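Local coordinates for ESX-5 secretion-associated protein EspG5 (Mycobacterium marinum, PDB 6VJ5) that acts as a specific chaperone for PE/PPE protein pairs secreted through the ESX-5 type VII system and keeps these dimers from aggregating, at residues 33-37 / 108-112; 74-78 / 138-142; 227-231 / 289-294. The contacts are given in a common frame with arbitrary orientation. Residue numbers count along the deposited sequence, not the author numbering.

Interaction 1: residues 33-37 / 108-112; sequences LRCRP and SRDIP
Arg109 lays one face of its guanidinium over the aliphatic shaft of Arg34, with Arg109 CZ 3.8 Å from Arg34 CG. Both segments are irregular loop, running in roughly opposed directions (145° between their end-to-end vectors), and they come closest at Arg34 and Arg109, whose CA atoms are 5.7 Å apart. Arg34 adopts left-handed backbone angles (48/53) and a t, t, m side chain, which crosses to the facing loop so that NH1 donates to Asp110 O at 3.0 Å; Gly97 O takes a second bond from the same nitrogen. Arg109 folds back in an m, m, p rotamer and reaches Cys35 O from NH1 at 2.9 Å, held also by Gly107 O at NE. Ile111 CG2 packs 4.0 Å from Arg34 CD. In the 108-112 loop, Ser108 OG, also bonded to Gln104, accepts from Asp110 N at 3.2 Å in an ST turn. Arginine suits both places, its long shaft giving packing surface and its N-H groups reaching carbonyls that loops leave without strand partners. In the complex, backbone carbonyls thus hold both guanidiniums, and Arg109 still pairs with an acidic side chain of the PPE41 chain, consistent with a role in binding it.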
ATOM      1  N   LEU C  33      -5.595 -11.852 -11.889  1.00 50.72           N
ATOM      2  CA  LEU C  33      -6.439 -12.234 -10.764  1.00 46.26           C
ATOM      3  C   LEU C  33      -6.818 -11.044  -9.898  1.00 50.52           C
ATOM      4  O   LEU C  33      -7.721 -11.168  -9.061  1.00 46.19           O
ATOM      5  CB  LEU C  33      -5.726 -13.282  -9.918  1.00 55.49           C
ATOM      6  CG  LEU C  33      -5.486 -14.613 -10.628  1.00 56.67           C
ATOM      7  CD1 LEU C  33      -4.365 -15.372  -9.960  1.00 56.89           C
ATOM      8  CD2 LEU C  33      -6.774 -15.420 -10.622  1.00 62.95           C
ATOM      9  N   ARG C  34      -6.132  -9.913 -10.072  1.00 46.13           N
ATOM     10  CA  ARG C  34      -6.490  -8.654  -9.429  1.00 50.82           C
ATOM     11  C   ARG C  34      -6.738  -8.843  -7.934  1.00 48.20           C
ATOM     12  O   ARG C  34      -7.775  -8.449  -7.392  1.00 51.93           O
ATOM     13  CB  ARG C  34      -7.702  -8.035 -10.122  1.00 50.26           C
ATOM     14  CG  ARG C  34      -7.924  -6.573  -9.812  1.00 55.05           C
ATOM     15  CD  ARG C  34      -8.984  -5.981 -10.723  1.00 56.40           C
ATOM     16  NE  ARG C  34      -8.461  -5.579 -12.028  1.00 52.53           N
ATOM     17  CZ  ARG C  34      -9.170  -4.914 -12.936  1.00 47.55           C
ATOM     18  NH1 ARG C  34     -10.425  -4.587 -12.673  1.00 48.91           N
ATOM     19  NH2 ARG C  34      -8.631  -4.580 -14.101  1.00 48.03           N
ATOM     20  N   CYS C  35      -5.765  -9.437  -7.256  1.00 60.22           N
ATOM     21  CA  CYS C  35      -5.830  -9.545  -5.807  1.00 65.27           C
ATOM     22  C   CYS C  35      -5.104  -8.378  -5.154  1.00 55.47           C
ATOM     23  O   CYS C  35      -4.349  -7.644  -5.797  1.00 57.20           O
ATOM     24  CB  CYS C  35      -5.227 -10.866  -5.346  1.00 63.67           C
ATOM     25  SG  CYS C  35      -6.164 -12.293  -5.902  1.00 85.82           S
ATOM     26  N   ARG C  36      -5.357  -8.195  -3.867  1.00 68.36           N
ATOM     27  CA  ARG C  36      -4.622  -7.186  -3.118  1.00 72.45           C
ATOM     28  C   ARG C  36      -3.162  -7.616  -3.039  1.00 62.96           C
ATOM     29  O   ARG C  36      -2.883  -8.795  -2.786  1.00 66.16           O
ATOM     30  CB  ARG C  36      -5.201  -7.006  -1.719  1.00 68.53           C
ATOM     31  CG  ARG C  36      -5.538  -5.552  -1.385  1.00 72.43           C
ATOM     32  CD  ARG C  36      -5.832  -5.378   0.101  1.00 78.31           C
ATOM     33  NE  ARG C  36      -6.827  -6.330   0.587  1.00 87.26           N
ATOM     34  CZ  ARG C  36      -7.011  -6.632   1.870  1.00 88.55           C
ATOM     35  NH1 ARG C  36      -7.939  -7.512   2.220  1.00 85.11           N
ATOM     36  NH2 ARG C  36      -6.262  -6.060   2.805  1.00 79.46           N
ATOM     37  N   PRO C  37      -2.208  -6.724  -3.287  1.00 64.64           N
ATOM     38  CA  PRO C  37      -0.808  -7.086  -3.053  1.00 74.31           C
ATOM     39  C   PRO C  37      -0.568  -7.282  -1.566  1.00 60.23           C
ATOM     40  O   PRO C  37      -1.225  -6.667  -0.721  1.00 59.31           O
ATOM     41  CB  PRO C  37      -0.023  -5.890  -3.603  1.00 69.75           C
ATOM     42  CG  PRO C  37      -0.976  -4.742  -3.521  1.00 65.56           C
ATOM     43  CD  PRO C  37      -2.362  -5.316  -3.705  1.00 64.28           C
ATOM     44  N   SER C 108      -9.945  -0.410  -7.055  1.00 54.71           N
ATOM     45  CA  SER C 108     -10.920  -1.462  -6.811  1.00 53.84           C
ATOM     46  C   SER C 108     -10.385  -2.798  -7.308  1.00 46.06           C
ATOM     47  O   SER C 108      -9.789  -2.888  -8.381  1.00 48.35           O
ATOM     48  CB  SER C 108     -12.238  -1.129  -7.513  1.00 55.23           C
ATOM     49  OG  SER C 108     -13.210  -2.125  -7.255  1.00 47.34           O
ATOM     50  N   ARG C 109     -10.587  -3.838  -6.515  1.00 52.86           N
ATOM     51  CA  ARG C 109     -10.217  -5.181  -6.934  1.00 48.49           C
ATOM     52  C   ARG C 109     -11.366  -5.897  -7.636  1.00 58.86           C
ATOM     53  O   ARG C 109     -11.205  -7.054  -8.034  1.00 51.88           O
ATOM     54  CB  ARG C 109      -9.734  -5.988  -5.727  1.00 53.06           C
ATOM     55  CG  ARG C 109      -8.631  -5.289  -4.914  1.00 54.83           C
ATOM     56  CD  ARG C 109      -7.262  -5.389  -5.584  1.00 52.76           C
ATOM     57  NE  ARG C 109      -7.024  -4.355  -6.590  1.00 48.70           N
ATOM     58  CZ  ARG C 109      -5.961  -4.329  -7.390  1.00 56.58           C
ATOM     59  NH1 ARG C 109      -5.043  -5.283  -7.301  1.00 55.71           N
ATOM     60  NH2 ARG C 109      -5.813  -3.357  -8.284  1.00 52.65           N
ATOM     61  N   ASP C 110     -12.511  -5.235  -7.809  1.00 52.41           N
ATOM     62  CA  ASP C 110     -13.614  -5.847  -8.530  1.00 58.41           C
ATOM     63  C   ASP C 110     -13.233  -6.074  -9.991  1.00 54.31           C
ATOM     64  O   ASP C 110     -12.350  -5.409 -10.545  1.00 55.32           O
ATOM     65  CB  ASP C 110     -14.869  -4.972  -8.488  1.00 46.81           C
ATOM     66  CG  ASP C 110     -15.490  -4.888  -7.113  1.00 49.63           C
ATOM     67  OD1 ASP C 110     -15.304  -5.817  -6.294  1.00 63.52           O
ATOM     68  OD2 ASP C 110     -16.186  -3.881  -6.864  1.00 55.52           O
ATOM     69  N   ILE C 111     -13.924  -7.015 -10.614  1.00 51.23           N
ATOM     70  CA  ILE C 111     -13.852  -7.213 -12.061  1.00 54.46           C
ATOM     71  C   ILE C 111     -15.267  -7.128 -12.602  1.00 49.98           C
ATOM     72  O   ILE C 111     -16.249  -7.261 -11.848  1.00 45.49           O
ATOM     73  CB  ILE C 111     -13.175  -8.554 -12.426  1.00 54.86           C
ATOM     74  CG1 ILE C 111     -13.893  -9.737 -11.779  1.00 44.32           C
ATOM     75  CG2 ILE C 111     -11.712  -8.548 -12.010  1.00 50.97           C
ATOM     76  CD1 ILE C 111     -13.318 -11.085 -12.184  1.00 48.61           C
ATOM     77  N   PRO C 112     -15.423  -6.897 -13.908  1.00 56.36           N
ATOM     78  CA  PRO C 112     -16.775  -6.777 -14.473  1.00 55.15           C
ATOM     79  C   PRO C 112     -17.569  -8.062 -14.290  1.00 44.03           C
ATOM     80  O   PRO C 112     -17.040  -9.166 -14.429  1.00 45.86           O
ATOM     81  CB  PRO C 112     -16.519  -6.475 -15.955  1.00 54.53           C
ATOM     82  CG  PRO C 112     -15.128  -5.890 -15.989  1.00 49.58           C
ATOM     83  CD  PRO C 112     -14.374  -6.629 -14.909  1.00 51.08           C
TER

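Interaction 2: residues 74-78 / 138-142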
ATOM      1  N   ARG C  74       0.643 -25.319  -4.794  1.00 74.98           N
ATOM      2  CA  ARG C  74       0.034 -24.671  -5.953  1.00 77.68           C
ATOM      3  C   ARG C  74       0.250 -23.164  -5.918  1.00 75.23           C
ATOM      4  O   ARG C  74       0.527 -22.550  -6.955  1.00 69.69           O
ATOM      5  CB  ARG C  74      -1.458 -24.999  -6.010  1.00 61.30           C
ATOM      6  CG  ARG C  74      -1.766 -26.483  -5.860  1.00 67.65           C
ATOM      7  CD  ARG C  74      -3.183 -26.823  -6.293  1.00 72.23           C
ATOM      8  NE  ARG C  74      -3.403 -28.268  -6.302  1.00 78.52           N
ATOM      9  CZ  ARG C  74      -3.842 -28.965  -5.259  1.00 73.31           C
ATOM     10  NH1 ARG C  74      -4.120 -28.354  -4.116  1.00 73.58           N
ATOM     11  NH2 ARG C  74      -4.007 -30.277  -5.359  1.00 89.26           N
ATOM     12  N   MET C  75       0.131 -22.550  -4.737  1.00 70.55           N
ATOM     13  CA  MET C  75       0.343 -21.112  -4.626  1.00 55.49           C
ATOM     14  C   MET C  75       1.764 -20.726  -5.002  1.00 67.19           C
ATOM     15  O   MET C  75       1.996 -19.625  -5.517  1.00 66.90           O
ATOM     16  CB  MET C  75       0.047 -20.650  -3.201  1.00 56.74           C
ATOM     17  CG  MET C  75      -1.333 -21.013  -2.714  1.00 67.12           C
ATOM     18  SD  MET C  75      -2.594 -20.154  -3.665  1.00 74.20           S
ATOM     19  CE  MET C  75      -2.477 -18.510  -2.957  1.00 68.54           C
ATOM     20  N   ARG C  76       2.730 -21.607  -4.740  1.00 73.96           N
ATOM     21  CA  ARG C  76       4.115 -21.301  -5.078  1.00 71.97           C
ATOM     22  C   ARG C  76       4.333 -21.304  -6.583  1.00 71.13           C
ATOM     23  O   ARG C  76       5.234 -20.618  -7.078  1.00 71.79           O
ATOM     24  CB  ARG C  76       5.045 -22.302  -4.401  1.00 76.69           C
ATOM     25  CG  ARG C  76       4.981 -22.253  -2.884  1.00 89.50           C
ATOM     26  CD  ARG C  76       6.087 -21.385  -2.321  1.00101.58           C
ATOM     27  NE  ARG C  76       5.824 -20.968  -0.946  1.00101.44           N
ATOM     28  CZ  ARG C  76       5.827 -21.784   0.103  1.00 92.83           C
ATOM     29  NH1 ARG C  76       6.064 -23.080  -0.059  1.00 85.55           N
ATOM     30  NH2 ARG C  76       5.581 -21.304   1.315  1.00 84.44           N
ATOM     31  N   VAL C  77       3.532 -22.069  -7.324  1.00 70.10           N
ATOM     32  CA  VAL C  77       3.603 -22.009  -8.779  1.00 77.83           C
ATOM     33  C   VAL C  77       3.126 -20.646  -9.266  1.00 75.27           C
ATOM     34  O   VAL C  77       3.812 -19.967 -10.040  1.00 70.73           O
ATOM     35  CB  VAL C  77       2.782 -23.152  -9.403  1.00 76.84           C
ATOM     36  CG1 VAL C  77       3.070 -23.268 -10.892  1.00 68.76           C
ATOM     37  CG2 VAL C  77       3.079 -24.473  -8.697  1.00 77.96           C
ATOM     38  N   LEU C  78       1.948 -20.219  -8.802  1.00 71.30           N
ATOM     39  CA  LEU C  78       1.446 -18.892  -9.143  1.00 73.81           C
ATOM     40  C   LEU C  78       2.435 -17.811  -8.719  1.00 66.41           C
ATOM     41  O   LEU C  78       2.600 -16.794  -9.406  1.00 63.40           O
ATOM     42  CB  LEU C  78       0.086 -18.660  -8.478  1.00 66.23           C
ATOM     43  CG  LEU C  78      -0.987 -19.732  -8.671  1.00 64.63           C
ATOM     44  CD1 LEU C  78      -2.133 -19.548  -7.682  1.00 63.43           C
ATOM     45  CD2 LEU C  78      -1.523 -19.715 -10.098  1.00 65.70           C
ATOM     46  N   THR C 138     -10.550 -19.855  -7.749  1.00 60.60           N
ATOM     47  CA  THR C 138     -10.471 -21.305  -7.616  1.00 58.13           C
ATOM     48  C   THR C 138      -9.085 -21.737  -8.066  1.00 59.14           C
ATOM     49  O   THR C 138      -8.676 -21.433  -9.193  1.00 63.07           O
ATOM     50  CB  THR C 138     -11.544 -21.999  -8.457  1.00 60.22           C
ATOM     51  OG1 THR C 138     -12.831 -21.800  -7.860  1.00 64.30           O
ATOM     52  CG2 THR C 138     -11.267 -23.495  -8.570  1.00 63.61           C
ATOM     53  N   VAL C 139      -8.367 -22.443  -7.195  1.00 73.05           N
ATOM     54  CA  VAL C 139      -7.014 -22.911  -7.471  1.00 68.07           C
ATOM     55  C   VAL C 139      -7.032 -24.431  -7.527  1.00 66.63           C
ATOM     56  O   VAL C 139      -7.716 -25.083  -6.730  1.00 76.92           O
ATOM     57  CB  VAL C 139      -6.016 -22.410  -6.408  1.00 66.79           C
ATOM     58  CG1 VAL C 139      -4.605 -22.864  -6.746  1.00 63.69           C
ATOM     59  CG2 VAL C 139      -6.080 -20.892  -6.295  1.00 70.63           C
ATOM     60  N   ASP C 140      -6.274 -24.993  -8.464  1.00 68.00           N
ATOM     61  CA  ASP C 140      -6.252 -26.435  -8.672  1.00 73.90           C
ATOM     62  C   ASP C 140      -5.153 -26.760  -9.671  1.00 71.09           C
ATOM     63  O   ASP C 140      -4.638 -25.875 -10.361  1.00 69.36           O
ATOM     64  CB  ASP C 140      -7.609 -26.949  -9.174  1.00 72.26           C
ATOM     65  CG  ASP C 140      -7.696 -28.467  -9.182  1.00 80.12           C
ATOM     66  OD1 ASP C 140      -6.654 -29.123  -9.371  1.00 82.63           O
ATOM     67  OD2 ASP C 140      -8.804 -29.010  -9.003  1.00 82.77           O
ATOM     68  N   ASP C 141      -4.794 -28.039  -9.731  1.00 82.44           N
ATOM     69  CA  ASP C 141      -3.871 -28.533 -10.740  1.00 72.58           C
ATOM     70  C   ASP C 141      -4.591 -28.645 -12.078  1.00 68.09           C
ATOM     71  O   ASP C 141      -5.806 -28.857 -12.139  1.00 63.86           O
ATOM     72  CB  ASP C 141      -3.296 -29.892 -10.334  1.00 76.00           C
ATOM     73  CG  ASP C 141      -2.293 -29.791  -9.197  1.00 90.30           C
ATOM     74  OD1 ASP C 141      -1.237 -29.143  -9.374  1.00 82.30           O
ATOM     75  OD2 ASP C 141      -2.563 -30.361  -8.121  1.00 92.19           O
ATOM     76  N   VAL C 142      -3.828 -28.499 -13.155  1.00 61.25           N
ATOM     77  CA  VAL C 142      -4.377 -28.505 -14.504  1.00 67.66           C
ATOM     78  C   VAL C 142      -3.469 -29.342 -15.393  1.00 74.74           C
ATOM     79  O   VAL C 142      -2.241 -29.217 -15.346  1.00 69.95           O
ATOM     80  CB  VAL C 142      -4.525 -27.071 -15.057  1.00 68.18           C
ATOM     81  CG1 VAL C 142      -3.156 -26.434 -15.253  1.00 69.90           C
ATOM     82  CG2 VAL C 142      -5.293 -27.087 -16.369  1.00 70.47           C
TER
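Helix 69-79 lies across one face of the large antiparallel sheet, and here its 74-78 portion crosses strand 138-141 at 101°, nearly perpendicular, with the axes 9.3 Å apart at closest. This is helix-on-sheet packing, and the helical side chains facing the strand do most of the work. Arg74 leaves the helix with chi1 near m and then extends through two t angles, so its chain reaches out across the strand: CB touches Val139 CG1 at 3.9 Å, and CD lies 3.9 Å from Asp140 CA. The chi4 of 90° then turns the guanidinium so that its edge meets Asp141. Arg74 NE donates to Asp141 OD2 at 2.9 Å and NH2 to the same Asp141 OD2 at 3.1 Å, a salt bridge in which one oxygen takes two bonds. Asp141, with chi1 near m, spends its other oxygen, OD1, on His126 of the adjoining strand.

Val139 (chi1 t) points toward the helix, and its isopropyl group packs against both Leu78 and Met75; the closest pairs are Val139 CG1 to Leu78 CD1 at 4.2 Å and Val139 CG2 to Met75 SD at 4.4 Å. A beta-branched residue suits the strand while presenting this compact apolar surface. Met75, coiled in an m, m, m conformation, brings its sulfur nearer than its CB direction would suggest; Phe17 of helix 14-23 also touches Met75, Leu78 and Val139. Asp140 points its CB away, and its OD1, 4.6 Å from Arg74 NE, adds only charge attraction. The charge of the buried Arg74 is therefore met by Asp141, beside a purely apolar contact of Met75 and Leu78 with Val139.

Interaction 3: residues 227-231 / 289-294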
ATOM      1  N   ALA C 227       0.400 -14.953 -23.179  1.00 53.52           N
ATOM      2  CA  ALA C 227       1.303 -15.649 -22.275  1.00 65.45           C
ATOM      3  C   ALA C 227       2.427 -14.728 -21.819  1.00 58.50           C
ATOM      4  O   ALA C 227       2.710 -13.696 -22.432  1.00 56.37           O
ATOM      5  CB  ALA C 227       1.900 -16.901 -22.937  1.00 61.34           C
ATOM      6  N   ARG C 228       3.081 -15.141 -20.734  1.00 66.97           N
ATOM      7  CA  ARG C 228       4.167 -14.392 -20.114  1.00 64.36           C
ATOM      8  C   ARG C 228       5.240 -15.375 -19.671  1.00 63.02           C
ATOM      9  O   ARG C 228       4.930 -16.431 -19.111  1.00 60.95           O
ATOM     10  CB  ARG C 228       3.644 -13.573 -18.927  1.00 56.93           C
ATOM     11  CG  ARG C 228       4.291 -12.206 -18.769  1.00 66.44           C
ATOM     12  CD  ARG C 228       3.408 -11.236 -17.954  1.00 58.58           C
ATOM     13  NE  ARG C 228       2.487 -11.933 -17.060  1.00 51.19           N
ATOM     14  CZ  ARG C 228       1.172 -11.729 -17.027  1.00 50.07           C
ATOM     15  NH1 ARG C 228       0.421 -12.419 -16.188  1.00 48.64           N
ATOM     16  NH2 ARG C 228       0.609 -10.821 -17.812  1.00 56.30           N
ATOM     17  N   GLN C 229       6.500 -15.035 -19.945  1.00 70.18           N
ATOM     18  CA  GLN C 229       7.642 -15.876 -19.614  1.00 70.29           C
ATOM     19  C   GLN C 229       8.589 -15.128 -18.684  1.00 80.77           C
ATOM     20  O   GLN C 229       8.687 -13.897 -18.731  1.00 73.18           O
ATOM     21  CB  GLN C 229       8.390 -16.304 -20.880  1.00 70.82           C
ATOM     22  CG  GLN C 229       8.804 -17.761 -20.901  1.00 77.69           C
ATOM     23  CD  GLN C 229       9.496 -18.149 -22.194  1.00 80.26           C
ATOM     24  OE1 GLN C 229       9.877 -17.291 -22.992  1.00 68.54           O
ATOM     25  NE2 GLN C 229       9.659 -19.447 -22.411  1.00 84.76           N
ATOM     26  N   TYR C 230       9.297 -15.884 -17.841  1.00 91.38           N
ATOM     27  CA  TYR C 230      10.162 -15.310 -16.817  1.00 91.57           C
ATOM     28  C   TYR C 230      11.542 -15.957 -16.832  1.00 92.92           C
ATOM     29  O   TYR C 230      11.658 -17.184 -16.748  1.00 96.09           O
ATOM     30  CB  TYR C 230       9.544 -15.475 -15.418  1.00 75.17           C
ATOM     31  CG  TYR C 230       8.186 -14.834 -15.248  1.00 77.14           C
ATOM     32  CD1 TYR C 230       8.072 -13.474 -15.000  1.00 73.16           C
ATOM     33  CD2 TYR C 230       7.021 -15.587 -15.327  1.00 80.32           C
ATOM     34  CE1 TYR C 230       6.839 -12.876 -14.845  1.00 78.87           C
ATOM     35  CE2 TYR C 230       5.779 -14.997 -15.170  1.00 74.15           C
ATOM     36  CZ  TYR C 230       5.695 -13.641 -14.929  1.00 76.07           C
ATOM     37  OH  TYR C 230       4.470 -13.037 -14.773  1.00 72.67           O
ATOM     38  N   ARG C 231      12.581 -15.124 -16.915  1.00 96.46           N
ATOM     39  CA  ARG C 231      13.970 -15.547 -16.771  1.00106.60           C
ATOM     40  C   ARG C 231      14.634 -14.673 -15.714  1.00119.54           C
ATOM     41  O   ARG C 231      14.331 -13.482 -15.597  1.00121.28           O
ATOM     42  CB  ARG C 231      14.735 -15.448 -18.100  1.00107.98           C
ATOM     43  CG  ARG C 231      16.205 -15.839 -18.007  1.00116.60           C
ATOM     44  CD  ARG C 231      16.948 -15.510 -19.301  1.00109.96           C
ATOM     45  NE  ARG C 231      16.784 -16.549 -20.317  1.00120.36           N
ATOM     46  CZ  ARG C 231      17.200 -16.444 -21.576  1.00115.85           C
ATOM     47  NH1 ARG C 231      17.805 -15.338 -21.990  1.00100.49           N
ATOM     48  NH2 ARG C 231      17.006 -17.446 -22.422  1.00115.81           N
ATOM     49  N   LEU C 289       6.819 -16.018 -27.448  1.00 66.50           N
ATOM     50  CA  LEU C 289       7.398 -15.682 -26.159  1.00 69.80           C
ATOM     51  C   LEU C 289       8.880 -15.347 -26.322  1.00 71.83           C
ATOM     52  O   LEU C 289       9.557 -15.886 -27.206  1.00 71.13           O
ATOM     53  CB  LEU C 289       7.224 -16.840 -25.182  1.00 65.72           C
ATOM     54  CG  LEU C 289       5.811 -16.994 -24.624  1.00 61.11           C
ATOM     55  CD1 LEU C 289       5.621 -18.367 -24.020  1.00 63.26           C
ATOM     56  CD2 LEU C 289       5.549 -15.908 -23.591  1.00 61.03           C
ATOM     57  N   PRO C 290       9.416 -14.481 -25.457  1.00 71.73           N
ATOM     58  CA  PRO C 290      10.778 -13.970 -25.695  1.00 78.78           C
ATOM     59  C   PRO C 290      11.884 -14.962 -25.376  1.00 82.09           C
ATOM     60  O   PRO C 290      12.957 -14.872 -25.986  1.00 82.41           O
ATOM     61  CB  PRO C 290      10.854 -12.733 -24.782  1.00 78.05           C
ATOM     62  CG  PRO C 290       9.886 -13.050 -23.660  1.00 68.17           C
ATOM     63  CD  PRO C 290       8.763 -13.841 -24.299  1.00 67.00           C
ATOM     64  N   TYR C 291      11.687 -15.885 -24.435  1.00 88.85           N
ATOM     65  CA  TYR C 291      12.772 -16.725 -23.937  1.00 91.40           C
ATOM     66  C   TYR C 291      12.694 -18.160 -24.460  1.00 93.71           C
ATOM     67  O   TYR C 291      13.120 -19.099 -23.786  1.00 88.58           O
ATOM     68  CB  TYR C 291      12.786 -16.721 -22.408  1.00 92.79           C
ATOM     69  CG  TYR C 291      12.786 -15.337 -21.785  1.00 90.35           C
ATOM     70  CD1 TYR C 291      13.474 -14.283 -22.375  1.00 84.94           C
ATOM     71  CD2 TYR C 291      12.089 -15.084 -20.608  1.00 88.49           C
ATOM     72  CE1 TYR C 291      13.468 -13.016 -21.808  1.00 88.09           C
ATOM     73  CE2 TYR C 291      12.079 -13.824 -20.035  1.00 90.13           C
ATOM     74  CZ  TYR C 291      12.769 -12.793 -20.638  1.00 90.00           C
ATOM     75  OH  TYR C 291      12.755 -11.541 -20.066  1.00 85.62           O
ATOM     76  N   GLY C 292      12.165 -18.346 -25.666  1.00 88.78           N
ATOM     77  CA  GLY C 292      12.276 -19.629 -26.333  1.00 89.50           C
ATOM     78  C   GLY C 292      11.336 -20.694 -25.794  1.00 85.55           C
ATOM     79  O   GLY C 292      10.342 -20.415 -25.118  1.00 94.90           O
ATOM     80  N   GLU C 293      11.688 -21.946 -26.093  1.00 84.07           N
ATOM     81  CA  GLU C 293      10.838 -23.108 -25.863  1.00 87.39           C
ATOM     82  C   GLU C 293      10.060 -23.014 -24.561  1.00 82.98           C
ATOM     83  O   GLU C 293      10.639 -23.039 -23.470  1.00 91.40           O
ATOM     84  CB  GLU C 293      11.695 -24.375 -25.864  1.00 99.57           C
ATOM     85  CG  GLU C 293      12.274 -24.720 -27.218  1.00113.44           C
ATOM     86  CD  GLU C 293      13.136 -25.963 -27.182  1.00118.53           C
ATOM     87  OE1 GLU C 293      13.273 -26.566 -26.096  1.00116.01           O
ATOM     88  OE2 GLU C 293      13.679 -26.335 -28.244  1.00120.21           O
ATOM     89  N   TRP C 294       8.734 -22.955 -24.683  1.00 81.63           N
ATOM     90  CA  TRP C 294       7.886 -22.680 -23.533  1.00 82.73           C
ATOM     91  C   TRP C 294       7.654 -23.915 -22.675  1.00 80.49           C
ATOM     92  O   TRP C 294       7.551 -23.803 -21.450  1.00 81.95           O
ATOM     93  CB  TRP C 294       6.550 -22.106 -24.008  1.00 79.98           C
ATOM     94  CG  TRP C 294       5.787 -23.022 -24.920  1.00 70.35           C
ATOM     95  CD1 TRP C 294       5.933 -23.142 -26.273  1.00 68.68           C
ATOM     96  CD2 TRP C 294       4.754 -23.941 -24.547  1.00 69.35           C
ATOM     97  NE1 TRP C 294       5.056 -24.077 -26.764  1.00 70.62           N
ATOM     98  CE2 TRP C 294       4.321 -24.582 -25.725  1.00 64.50           C
ATOM     99  CE3 TRP C 294       4.153 -24.281 -23.334  1.00 66.87           C
ATOM    100  CZ2 TRP C 294       3.317 -25.546 -25.722  1.00 69.17           C
ATOM    101  CZ3 TRP C 294       3.158 -25.238 -23.333  1.00 66.44           C
ATOM    102  CH2 TRP C 294       2.748 -25.859 -24.518  1.00 71.90           C
TER
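The amide of Gln229 is the polar centre of this contact: its OE1 accepts from Tyr291 N at 2.7 Å, and its NE2 donates to Gly292 O at 3.0 Å. The backbone it grips is a type I beta turn from Leu289 to Gly292, which follows helix 275-286 and lies against the end of strand 221-231 of the large antiparallel sheet. Glutamine suits the task because one planar group offers an acceptor and a donor together, matching the N-H and carbonyl of successive turn residues. Gly292 has a positive phi (76°), which glycine accommodates readily, and Pro290, with phi near -76°, fits the second position of the turn.

The strand's alternation sets who faces the turn. Ala227, Gln229 and Arg231 direct their CB atoms toward it, while Arg228 and Tyr230 point away. Those two are joined by Arg228 NE donating to Tyr230 OH at 3.2 Å; Arg228 also forms a salt bridge with Glu32, and the Tyr230 hydroxyl bonds Glu84.

Around the amide, packing closes both ends of the contact. At the earlier end of the strand, small Ala227 leaves room for Leu289, CB to CD2 at 3.8 Å, and Leu83 and Leu286 extend this apolar patch. Leu289 CB also lies 3.5 Å from Gln229 OE1. Toward the strand's end Tyr291 turns a ring face to Arg231 CB; separately, the Arg231 guanidinium has Tyr291 CB over one face. In the CH-pi contact, Arg231 CB sits 3.9 Å from the centroid of the Tyr291 ring, 25° off the ring normal.

From the N terminus, the chain passes helix 14-23 and reaches the 33-37 loop, the first half of interaction 1. It then supplies helix 69-79, which opens interaction 2, before strand 83-91 leads to the 108-112 loop and closes interaction 1. Strand 136-141 closes interaction 2, so these two contacts cross, their centres about 18 Å apart. Interaction 3 follows in series, joining strand 221-231 to the turn beyond helix 275-286. Interactions 2 and 3, with centres about 19 Å apart, fasten a helix and a C-terminal turn to different strands of the same sheet; interaction 1 pairs two loops that lie against PPE41, which also reaches Arg228 of interaction 3.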